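Local coordinates for protein chitooligosaccharidolytic beta-N-acetylglucosaminidase (Ostrinia furnacalis, PDB 3OZP) that hydrolyses terminal non-reducing N-acetylglucosamine units from chitooligosaccharides, one at a time, with a preference for shorter chains, at residues 227-232 with 304-309; 278-283 with 345-350; 289-294 with 316-321. One frame throughout, in Å; residues are numbered along the deposited sequence.

Contact 1 (227-232 with 304-309). With OAN (O-(2-acetamido-2-deoxy D-glucopyranosylidene) amino-N-phenylcarbamate), chain B.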
loop_
_atom_site.group_PDB
_atom_site.type_symbol
_atom_site.label_atom_id
_atom_site.label_comp_id
_atom_site.label_asym_id
_atom_site.label_seq_id
_atom_site.Cartn_x
_atom_site.Cartn_y
_atom_site.Cartn_z
ATOM N N ASP A 227 -15.669 -16.718 6.055
ATOM C CA ASP A 227 -15.770 -17.231 4.691
ATOM C C ASP A 227 -15.208 -18.640 4.694
ATOM O O ASP A 227 -14.971 -19.203 5.761
ATOM C CB ASP A 227 -15.041 -16.329 3.684
ATOM C CG ASP A 227 -15.721 -16.308 2.323
ATOM O OD1 ASP A 227 -15.605 -17.311 1.577
ATOM O OD2 ASP A 227 -16.368 -15.288 1.994
ATOM N N SER A 228 -14.997 -19.215 3.514
ATOM C CA SER A 228 -14.485 -20.581 3.431
ATOM C C SER A 228 -13.054 -20.707 3.977
ATOM O O SER A 228 -12.687 -21.756 4.513
ATOM C CB SER A 228 -14.583 -21.114 2.000
ATOM O OG SER A 228 -13.726 -20.408 1.128
ATOM N N GLN A 229 -12.274 -19.632 3.865
ATOM C CA GLN A 229 -10.852 -19.619 4.269
ATOM C C GLN A 229 -10.591 -19.587 5.775
ATOM O O GLN A 229 -9.558 -20.091 6.232
ATOM C CB GLN A 229 -10.107 -18.446 3.615
ATOM C CG GLN A 229 -9.843 -18.602 2.124
ATOM C CD GLN A 229 -11.025 -18.160 1.254
ATOM O OE1 GLN A 229 -12.085 -17.791 1.758
ATOM N NE2 GLN A 229 -10.837 -18.204 -0.060
ATOM N N SER A 230 -11.490 -18.970 6.539
ATOM C CA SER A 230 -11.325 -18.891 7.995
ATOM C C SER A 230 -12.584 -18.459 8.731
ATOM O O SER A 230 -13.499 -17.870 8.143
ATOM C CB SER A 230 -10.161 -17.963 8.377
ATOM O OG SER A 230 -10.458 -16.606 8.079
ATOM N N PHE A 231 -12.600 -18.757 10.030
ATOM C CA PHE A 231 -13.671 -18.383 10.934
ATOM C C PHE A 231 -13.026 -17.726 12.163
ATOM O O PHE A 231 -12.757 -18.407 13.155
ATOM C CB PHE A 231 -14.454 -19.647 11.335
ATOM C CG PHE A 231 -15.824 -19.378 11.907
ATOM C CD1 PHE A 231 -16.961 -19.812 11.236
ATOM C CD2 PHE A 231 -15.980 -18.716 13.121
ATOM C CE1 PHE A 231 -18.230 -19.584 11.759
ATOM C CE2 PHE A 231 -17.247 -18.476 13.647
ATOM C CZ PHE A 231 -18.372 -18.914 12.968
ATOM N N PRO A 232 -12.743 -16.407 12.093
ATOM C CA PRO A 232 -12.105 -15.719 13.223
ATOM C C PRO A 232 -13.079 -15.232 14.291
ATOM O O PRO A 232 -12.647 -14.833 15.377
ATOM C CB PRO A 232 -11.411 -14.527 12.555
ATOM C CG PRO A 232 -12.290 -14.203 11.383
ATOM C CD PRO A 232 -12.843 -15.534 10.905
ATOM N N CYS A 304 -16.697 -24.449 -7.307
ATOM C CA CYS A 304 -16.813 -23.088 -6.767
ATOM C C CYS A 304 -16.052 -22.050 -7.600
ATOM O O CYS A 304 -15.256 -22.403 -8.475
ATOM C CB CYS A 304 -16.370 -23.041 -5.296
ATOM S SG CYS A 304 -14.631 -23.457 -5.010
ATOM N N VAL A 305 -16.311 -20.772 -7.331
ATOM C CA VAL A 305 -15.652 -19.687 -8.067
ATOM C C VAL A 305 -14.222 -19.382 -7.580
ATOM O O VAL A 305 -13.407 -18.864 -8.343
ATOM C CB VAL A 305 -16.571 -18.414 -8.259
ATOM C CG1 VAL A 305 -17.863 -18.511 -7.458
ATOM C CG2 VAL A 305 -15.830 -17.097 -7.997
ATOM N N GLU A 306 -13.920 -19.725 -6.325
ATOM C CA GLU A 306 -12.553 -19.616 -5.796
ATOM C C GLU A 306 -12.285 -20.630 -4.678
ATOM O O GLU A 306 -13.189 -20.960 -3.910
ATOM C CB GLU A 306 -12.249 -18.182 -5.323
ATOM C CG GLU A 306 -12.752 -17.841 -3.927
ATOM C CD GLU A 306 -12.611 -16.369 -3.599
ATOM O OE1 GLU A 306 -11.736 -16.022 -2.771
ATOM O OE2 GLU A 306 -13.369 -15.563 -4.178
ATOM N N PRO A 307 -11.036 -21.126 -4.580
ATOM C CA PRO A 307 -10.721 -22.112 -3.545
ATOM C C PRO A 307 -10.519 -21.470 -2.163
ATOM O O PRO A 307 -10.075 -20.321 -2.082
ATOM C CB PRO A 307 -9.421 -22.740 -4.049
ATOM C CG PRO A 307 -8.762 -21.655 -4.825
ATOM C CD PRO A 307 -9.866 -20.820 -5.426
ATOM N N PRO A 308 -10.853 -22.198 -1.084
ATOM C CA PRO A 308 -11.446 -23.538 -1.103
ATOM C C PRO A 308 -12.961 -23.513 -1.283
ATOM O O PRO A 308 -13.630 -22.600 -0.791
ATOM C CB PRO A 308 -11.108 -24.084 0.280
ATOM C CG PRO A 308 -11.080 -22.871 1.154
ATOM C CD PRO A 308 -10.539 -21.761 0.290
ATOM N N CYS A 309 -13.487 -24.514 -1.981
ATOM C CA CYS A 309 -14.929 -24.714 -2.067
ATOM C C CYS A 309 -15.482 -25.119 -0.705
ATOM O O CYS A 309 -14.724 -25.426 0.224
ATOM C CB CYS A 309 -15.273 -25.775 -3.117
ATOM S SG CYS A 309 -14.612 -25.485 -4.772
HETATM C CAH OAN B . -20.198 -10.864 -3.814
HETATM C CAG OAN B . -18.745 -11.142 -4.201
HETATM O OAN OAN B . -18.026 -10.230 -4.604
HETATM N NAI OAN B . -18.359 -12.432 -4.080
HETATM C CAB OAN B . -16.991 -12.921 -4.366
HETATM C CAC OAN B . -16.110 -12.550 -3.148
HETATM O OAJ OAN B . -16.159 -13.602 -2.182
HETATM C CAD OAN B . -14.682 -12.299 -3.577
HETATM O OAK OAN B . -13.881 -11.988 -2.432
HETATM C CAE OAN B . -14.729 -11.135 -4.541
HETATM C CAF OAN B . -13.321 -10.734 -4.971
HETATM O OAM OAN B . -13.385 -9.622 -5.866
HETATM O OAL OAN B . -15.480 -11.525 -5.717
HETATM C CAA OAN B . -16.513 -12.437 -5.620
HETATM N NAY OAN B . -17.110 -12.897 -6.720
HETATM O OAQ OAN B . -16.627 -12.346 -8.010
HETATM C CAP OAN B . -16.291 -13.252 -8.975
HETATM O OAR OAN B . -17.054 -14.176 -9.269
HETATM N NAO OAN B . -15.122 -13.067 -9.617
HETATM C CAS OAN B . -14.683 -13.861 -10.600
HETATM C CAT OAN B . -15.163 -13.704 -11.904
HETATM C CAU OAN B . -14.674 -14.517 -12.930
HETATM C CAV OAN B . -13.696 -15.476 -12.655
HETATM C CAW OAN B . -13.203 -15.625 -11.358
HETATM C CAX OAN B . -13.692 -14.811 -10.333
#
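S228 and P308 mark the closest backbone approach, CA to CA 6.2 Å, between two irregular loops, and the cis peptide bond before P308 shapes the second of them. The hydroxyl of S228 makes the cross-link: OG donates to P308 O over 2.9 Å, reaching the oxygen in the carbonyl plane at a C=O...OG angle of 147°. With chi1 at 66°, S228 OG stands between backbone N and carbonyl carbon and also lies 3.6 Å from P308 CD. Q229 bends at chi2 to bring its amide alongside the same proline, crossing it obliquely with NE2 3.6 Å from P308 CD; its OE1 is bonded to R198. W562 of the second subunit packs on both Q229 and P308, which places this junction at the dimer interface.

The 304-309 loop joins strands 292-293 and 311-312, within the excursion after the third strand, 271-278, of the (beta/alpha)8 barrel of family 20; the disulfide C304 SG - C309 SG, 2.0 Å, closes it. It carries V305, a determinant of glycosidic bond specificity, and E306, essential for chitooligosaccharide binding. V305 CG2 lies 3.4 Å from OAR of the bound carbamate inhibitor, and E306 OE2 is 3.6 Å from its sugar carbon CAD. On the other loop D227, inferred to belong to a charge relay, accepts from S228 N at OD1 (2.8 Å, 160°); OD1 is also hydrogen-bonded to H281 ND1.

Contact 2 (278-283 with 345-350); sequences APAHVG and DEVSEA. With OAN (O-(2-acetamido-2-deoxy D-glucopyranosylidene) amino-N-phenylcarbamate), chain B.
The imidazole of H281 has E346 OE1 at its edge, in the ring plane, while D345 OD2 and the inhibitor hydroxyl OAJ approach obliquely. H281 NE2 donates to the anti lone pair of E346 OE1 (3.0 Å, N-H...O angle 146°), and ring and carboxylate are nearly coplanar, 13° apart. D345 OD2 is as close to H281 NE2, also 3.0 Å, but the angle is too poor for a hydrogen bond; it accepts instead from the acetamido nitrogen NAI of the inhibitor at 3.0 Å. D345 CG sits between backbone N and carbonyl carbon (chi1 57°); the side chain crosses H281 at about a right angle, yet carboxylate and ring planes are nearly parallel. Behind them A280 CB rests 3.6 Å from D345 O, and P279 CD meets V347 CG2 at 3.6 Å. Since H281 also bonds D227 through ND1, an alanine in place of H281 would probably break the link from D227 to E346 and leave the E346 carboxylate freer to turn. The adjacent D345-E346 pair fits the family 20 active site, where the aspartate holds the 2-acetamido group for substrate-assisted catalysis, and H281 with E346 forms part of the inferred charge relay.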
loop_
_atom_site.group_PDB
_atom_site.type_symbol
_atom_site.label_atom_id
_atom_site.label_comp_id
_atom_site.label_asym_id
_atom_site.label_seq_id
_atom_site.Cartn_x
_atom_site.Cartn_y
_atom_site.Cartn_z
ATOM N N ALA A 278 -23.811 -17.112 3.944
ATOM C CA ALA A 278 -24.373 -18.461 3.842
ATOM C C ALA A 278 -25.320 -18.547 2.640
ATOM O O ALA A 278 -25.922 -17.537 2.270
ATOM C CB ALA A 278 -25.110 -18.820 5.126
ATOM N N PRO A 279 -25.488 -19.750 2.042
ATOM C CA PRO A 279 -24.933 -21.058 2.411
ATOM C C PRO A 279 -23.614 -21.422 1.730
ATOM O O PRO A 279 -23.022 -22.444 2.072
ATOM C CB PRO A 279 -26.032 -22.026 1.966
ATOM C CG PRO A 279 -26.599 -21.383 0.755
ATOM C CD PRO A 279 -26.486 -19.881 0.963
ATOM N N ALA A 280 -23.167 -20.620 0.769
ATOM C CA ALA A 280 -21.825 -20.778 0.216
ATOM C C ALA A 280 -20.825 -20.036 1.107
ATOM O O ALA A 280 -21.201 -19.487 2.146
ATOM C CB ALA A 280 -21.765 -20.266 -1.216
ATOM N N HIS A 281 -19.556 -20.026 0.705
ATOM C CA HIS A 281 -18.521 -19.280 1.433
ATOM C C HIS A 281 -18.429 -19.715 2.898
ATOM O O HIS A 281 -18.370 -18.894 3.817
ATOM C CB HIS A 281 -18.751 -17.772 1.290
ATOM C CG HIS A 281 -18.541 -17.276 -0.103
ATOM N ND1 HIS A 281 -17.289 -17.015 -0.616
ATOM C CD2 HIS A 281 -19.417 -17.044 -1.108
ATOM C CE1 HIS A 281 -17.404 -16.621 -1.871
ATOM N NE2 HIS A 281 -18.686 -16.629 -2.194
ATOM N N VAL A 282 -18.458 -21.031 3.091
ATOM C CA VAL A 282 -18.208 -21.656 4.384
ATOM C C VAL A 282 -17.206 -22.781 4.148
ATOM O O VAL A 282 -17.083 -23.283 3.034
ATOM C CB VAL A 282 -19.503 -22.211 5.055
ATOM C CG1 VAL A 282 -20.497 -21.091 5.352
ATOM C CG2 VAL A 282 -20.154 -23.301 4.200
ATOM N N GLY A 283 -16.470 -23.153 5.185
ATOM C CA GLY A 283 -15.470 -24.202 5.053
ATOM C C GLY A 283 -14.738 -24.444 6.348
ATOM O O GLY A 283 -15.145 -25.287 7.154
ATOM N N ASP A 345 -24.173 -14.971 -1.737
ATOM C CA ASP A 345 -23.501 -14.870 -3.028
ATOM C C ASP A 345 -23.036 -16.236 -3.515
ATOM O O ASP A 345 -22.578 -17.062 -2.724
ATOM C CB ASP A 345 -22.328 -13.873 -2.997
ATOM C CG ASP A 345 -21.281 -14.207 -1.936
ATOM O OD1 ASP A 345 -21.657 -14.679 -0.846
ATOM O OD2 ASP A 345 -20.079 -13.978 -2.185
ATOM N N GLU A 346 -23.198 -16.466 -4.818
ATOM C CA GLU A 346 -22.497 -17.529 -5.550
ATOM C C GLU A 346 -22.699 -18.964 -5.052
ATOM O O GLU A 346 -21.730 -19.713 -4.879
ATOM C CB GLU A 346 -21.001 -17.205 -5.625
ATOM C CG GLU A 346 -20.712 -15.823 -6.182
ATOM C CD GLU A 346 -19.255 -15.441 -6.076
ATOM O OE1 GLU A 346 -18.621 -15.732 -5.035
ATOM O OE2 GLU A 346 -18.749 -14.845 -7.041
ATOM N N VAL A 347 -23.953 -19.354 -4.850
ATOM C CA VAL A 347 -24.263 -20.735 -4.481
ATOM C C VAL A 347 -24.077 -21.666 -5.684
ATOM O O VAL A 347 -24.597 -21.413 -6.769
ATOM C CB VAL A 347 -25.669 -20.859 -3.866
ATOM C CG1 VAL A 347 -26.045 -22.313 -3.642
ATOM C CG2 VAL A 347 -25.718 -20.110 -2.556
ATOM N N SER A 348 -23.309 -22.729 -5.474
ATOM C CA SER A 348 -22.975 -23.687 -6.517
ATOM C C SER A 348 -23.970 -24.843 -6.535
ATOM O O SER A 348 -24.202 -25.491 -5.510
ATOM C CB SER A 348 -21.553 -24.211 -6.310
ATOM O OG SER A 348 -21.254 -25.283 -7.190
ATOM N N GLU A 349 -24.557 -25.084 -7.705
ATOM C CA GLU A 349 -25.496 -26.189 -7.896
ATOM C C GLU A 349 -24.750 -27.513 -7.955
ATOM O O GLU A 349 -25.191 -28.503 -7.373
ATOM C CB GLU A 349 -26.320 -26.007 -9.175
ATOM C CG GLU A 349 -27.233 -24.787 -9.181
ATOM C CD GLU A 349 -26.585 -23.542 -9.778
ATOM O OE1 GLU A 349 -25.334 -23.456 -9.831
ATOM O OE2 GLU A 349 -27.342 -22.639 -10.199
ATOM N N ALA A 350 -23.616 -27.511 -8.655
ATOM C CA ALA A 350 -22.792 -28.705 -8.827
ATOM C C ALA A 350 -22.317 -29.253 -7.489
ATOM O O ALA A 350 -22.198 -30.466 -7.312
ATOM C CB ALA A 350 -21.603 -28.404 -9.729
HETATM C CAH OAN B . -20.198 -10.864 -3.814
HETATM C CAG OAN B . -18.745 -11.142 -4.201
HETATM O OAN OAN B . -18.026 -10.230 -4.604
HETATM N NAI OAN B . -18.359 -12.432 -4.080
HETATM C CAB OAN B . -16.991 -12.921 -4.366
HETATM C CAC OAN B . -16.110 -12.550 -3.148
HETATM O OAJ OAN B . -16.159 -13.602 -2.182
HETATM C CAD OAN B . -14.682 -12.299 -3.577
HETATM O OAK OAN B . -13.881 -11.988 -2.432
HETATM C CAE OAN B . -14.729 -11.135 -4.541
HETATM C CAF OAN B . -13.321 -10.734 -4.971
HETATM O OAM OAN B . -13.385 -9.622 -5.866
HETATM O OAL OAN B . -15.480 -11.525 -5.717
HETATM C CAA OAN B . -16.513 -12.437 -5.620
HETATM N NAY OAN B . -17.110 -12.897 -6.720
HETATM O OAQ OAN B . -16.627 -12.346 -8.010
HETATM C CAP OAN B . -16.291 -13.252 -8.975
HETATM O OAR OAN B . -17.054 -14.176 -9.269
HETATM N NAO OAN B . -15.122 -13.067 -9.617
HETATM C CAS OAN B . -14.683 -13.861 -10.600
HETATM C CAT OAN B . -15.163 -13.704 -11.904
HETATM C CAU OAN B . -14.674 -14.517 -12.930
HETATM C CAV OAN B . -13.696 -15.476 -12.655
HETATM C CAW OAN B . -13.203 -15.625 -11.358
HETATM C CAX OAN B . -13.692 -14.811 -10.333
HETATM O O HOH W 1 -23.500 -17.603 0.054
#

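Contact 3 (289-294 with 316-321)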
loop_
_atom_site.group_PDB
_atom_site.type_symbol
_atom_site.label_atom_id
_atom_site.label_comp_id
_atom_site.label_asym_id
_atom_site.label_seq_id
_atom_site.Cartn_x
_atom_site.Cartn_y
_atom_site.Cartn_z
ATOM N N THR A 289 -18.340 -31.712 11.760
ATOM C CA THR A 289 -19.765 -31.482 12.014
ATOM C C THR A 289 -20.660 -32.245 11.040
ATOM O O THR A 289 -21.810 -32.545 11.360
ATOM C CB THR A 289 -20.154 -29.989 11.937
ATOM O OG1 THR A 289 -20.013 -29.523 10.587
ATOM C CG2 THR A 289 -19.311 -29.142 12.887
ATOM N N ASP A 290 -20.129 -32.542 9.856
ATOM C CA ASP A 290 -20.904 -33.108 8.745
ATOM C C ASP A 290 -22.019 -32.158 8.248
ATOM O O ASP A 290 -22.997 -32.591 7.624
ATOM C CB ASP A 290 -21.467 -34.489 9.120
ATOM C CG ASP A 290 -21.826 -35.327 7.906
ATOM O OD1 ASP A 290 -22.908 -35.954 7.923
ATOM O OD2 ASP A 290 -21.035 -35.359 6.934
ATOM N N LEU A 291 -21.851 -30.861 8.512
ATOM C CA LEU A 291 -22.842 -29.849 8.132
ATOM C C LEU A 291 -22.482 -29.082 6.854
ATOM O O LEU A 291 -23.243 -28.223 6.405
ATOM C CB LEU A 291 -23.091 -28.880 9.289
ATOM C CG LEU A 291 -23.641 -29.473 10.591
ATOM C CD1 LEU A 291 -23.638 -28.428 11.679
ATOM C CD2 LEU A 291 -25.038 -30.051 10.405
ATOM N N THR A 292 -21.325 -29.395 6.275
ATOM C CA THR A 292 -20.931 -28.822 4.993
ATOM C C THR A 292 -20.717 -29.901 3.944
ATOM O O THR A 292 -20.565 -31.081 4.272
ATOM C CB THR A 292 -19.639 -27.971 5.096
ATOM O OG1 THR A 292 -18.564 -28.779 5.595
ATOM C CG2 THR A 292 -19.851 -26.764 6.002
ATOM N N VAL A 293 -20.724 -29.487 2.681
ATOM C CA VAL A 293 -20.322 -30.343 1.569
ATOM C C VAL A 293 -19.289 -29.614 0.706
ATOM O O VAL A 293 -19.206 -28.380 0.735
ATOM C CB VAL A 293 -21.530 -30.814 0.707
ATOM C CG1 VAL A 293 -22.448 -31.727 1.517
ATOM C CG2 VAL A 293 -22.311 -29.631 0.144
ATOM N N CYS A 294 -18.503 -30.388 -0.042
ATOM C CA CYS A 294 -17.483 -29.886 -0.978
ATOM C C CYS A 294 -16.332 -29.093 -0.374
ATOM O O CYS A 294 -15.622 -28.410 -1.110
ATOM C CB CYS A 294 -18.087 -29.027 -2.097
ATOM S SG CYS A 294 -19.607 -29.583 -2.819
ATOM N N LYS A 316 -29.705 -30.815 6.796
ATOM C CA LYS A 316 -29.415 -31.209 8.171
ATOM C C LYS A 316 -30.080 -30.250 9.155
ATOM O O LYS A 316 -29.800 -29.048 9.143
ATOM C CB LYS A 316 -27.902 -31.250 8.406
ATOM C CG LYS A 316 -27.143 -32.224 7.512
ATOM C CD LYS A 316 -27.235 -33.649 8.040
ATOM C CE LYS A 316 -26.625 -34.646 7.071
ATOM N NZ LYS A 316 -25.143 -34.553 7.035
ATOM N N ASP A 317 -30.965 -30.783 9.998
ATOM C CA ASP A 317 -31.699 -29.974 10.977
ATOM C C ASP A 317 -30.782 -29.349 12.022
ATOM O O ASP A 317 -31.055 -28.254 12.515
ATOM C CB ASP A 317 -32.788 -30.802 11.670
ATOM C CG ASP A 317 -33.979 -31.079 10.768
ATOM O OD1 ASP A 317 -34.508 -30.122 10.150
ATOM O OD2 ASP A 317 -34.398 -32.255 10.687
ATOM N N GLU A 318 -29.697 -30.047 12.352
ATOM C CA GLU A 318 -28.712 -29.554 13.317
ATOM C C GLU A 318 -28.064 -28.239 12.861
ATOM O O GLU A 318 -27.705 -27.406 13.688
ATOM C CB GLU A 318 -27.635 -30.615 13.573
ATOM C CG GLU A 318 -26.714 -30.296 14.747
ATOM C CD GLU A 318 -25.600 -31.319 14.935
ATOM O OE1 GLU A 318 -24.875 -31.217 15.946
ATOM O OE2 GLU A 318 -25.443 -32.220 14.081
ATOM N N LEU A 319 -27.918 -28.072 11.548
ATOM C CA LEU A 319 -27.371 -26.849 10.948
ATOM C C LEU A 319 -28.013 -25.581 11.517
ATOM O O LEU A 319 -27.319 -24.622 11.854
ATOM C CB LEU A 319 -27.574 -26.874 9.427
ATOM C CG LEU A 319 -26.675 -26.128 8.428
ATOM C CD1 LEU A 319 -27.548 -25.391 7.432
ATOM C CD2 LEU A 319 -25.646 -25.173 9.042
ATOM N N TYR A 320 -29.342 -25.582 11.620
ATOM C CA TYR A 320 -30.081 -24.388 12.039
ATOM C C TYR A 320 -29.932 -24.110 13.534
ATOM O O TYR A 320 -30.136 -22.984 13.985
ATOM C CB TYR A 320 -31.543 -24.461 11.558
ATOM C CG TYR A 320 -31.593 -24.744 10.067
ATOM C CD1 TYR A 320 -31.360 -23.728 9.141
ATOM C CD2 TYR A 320 -31.801 -26.039 9.588
ATOM C CE1 TYR A 320 -31.362 -23.982 7.775
ATOM C CE2 TYR A 320 -31.800 -26.308 8.218
ATOM C CZ TYR A 320 -31.585 -25.273 7.320
ATOM O OH TYR A 320 -31.584 -25.522 5.968
ATOM N N GLN A 321 -29.543 -25.134 14.288
ATOM C CA GLN A 321 -29.156 -24.960 15.685
ATOM C C GLN A 321 -27.796 -24.257 15.780
ATOM O O GLN A 321 -27.619 -23.364 16.606
ATOM C CB GLN A 321 -29.140 -26.299 16.430
ATOM C CG GLN A 321 -30.519 -26.952 16.541
ATOM C CD GLN A 321 -30.470 -28.345 17.137
ATOM O OE1 GLN A 321 -29.818 -29.247 16.602
ATOM N NE2 GLN A 321 -31.174 -28.533 18.248
HETATM O O HOH W 2 -22.798 -32.299 13.659
#
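D290 and K316 meet obliquely, and the lysine ammonium is held by two oxygens of the one aspartate. K316 NZ forms a salt bridge with D290 OD1 at 2.8 Å, arriving from above the carboxylate, 64° out of its plane. The same NZ donates to the backbone D290 O over 3.0 Å, at a C=O...N angle of 155° and tilted slightly from the carbonyl plane. D290 has positive phi, and its CG lies anti to the backbone N (chi1 -159°), beside the carbonyl carbon; that placement brings carboxylate and carbonyl to the same ammonium. The lysine chain bends at chi2 and again at chi4 to bring NZ to D290.

L291 supplies the apolar half of the contact. Its CD2 branch points at the start of helix 317-333, 3.7 Å from K316 CB, with L319 N, E318 CB and L319 CB also close by. This single methyl is thus bordered by K316, E318 and L319, all within about the first turn at the helix start, while CD1 lies near L319 CA. The aliphatic base of K316 crosses L291 obliquely, and its charged tip passes on to D290.

A water molecule donates to E318 OE2 over 2.7 Å; its link to T289 O is too short to be trusted, so a water bridge from loop to helix remains doubtful. T289 OG1 accepts from L291 N over 3.1 Å, an ST turn that bends the backbone just before L291. The C294-C351 disulfide ties the end of this segment to helix 349-353. The arrangement is structural packing away from the annotated sites: the start of a beta hairpin, 292-293 with 311-312, set against the helix that follows the third strand of the (beta/alpha)8 barrel.

All three contacts lie within the family 20 catalytic domain. Contacts 1 and 2 sit around the C-terminal ends of barrel strands 220-224, 271-278 and 340-343, which are neighbours in the sheet; contact 3 lies at the start of helix 317-333, between the last two of these strands in the chain. Centres of contacts 1 and 2 are about 9 Å apart, those of 2 and 3 about 13 Å, those of 1 and 3 about 16 Å. Along the chain the segments of contact 1 alternate with those of each other contact, while both segments of contact 3 fall between those of contact 2. Contacts 1 and 2 share the inhibitor and are joined through D227 and H281. Contact 3 touches them by packing, C294 O on C309 CB and T292 on V282.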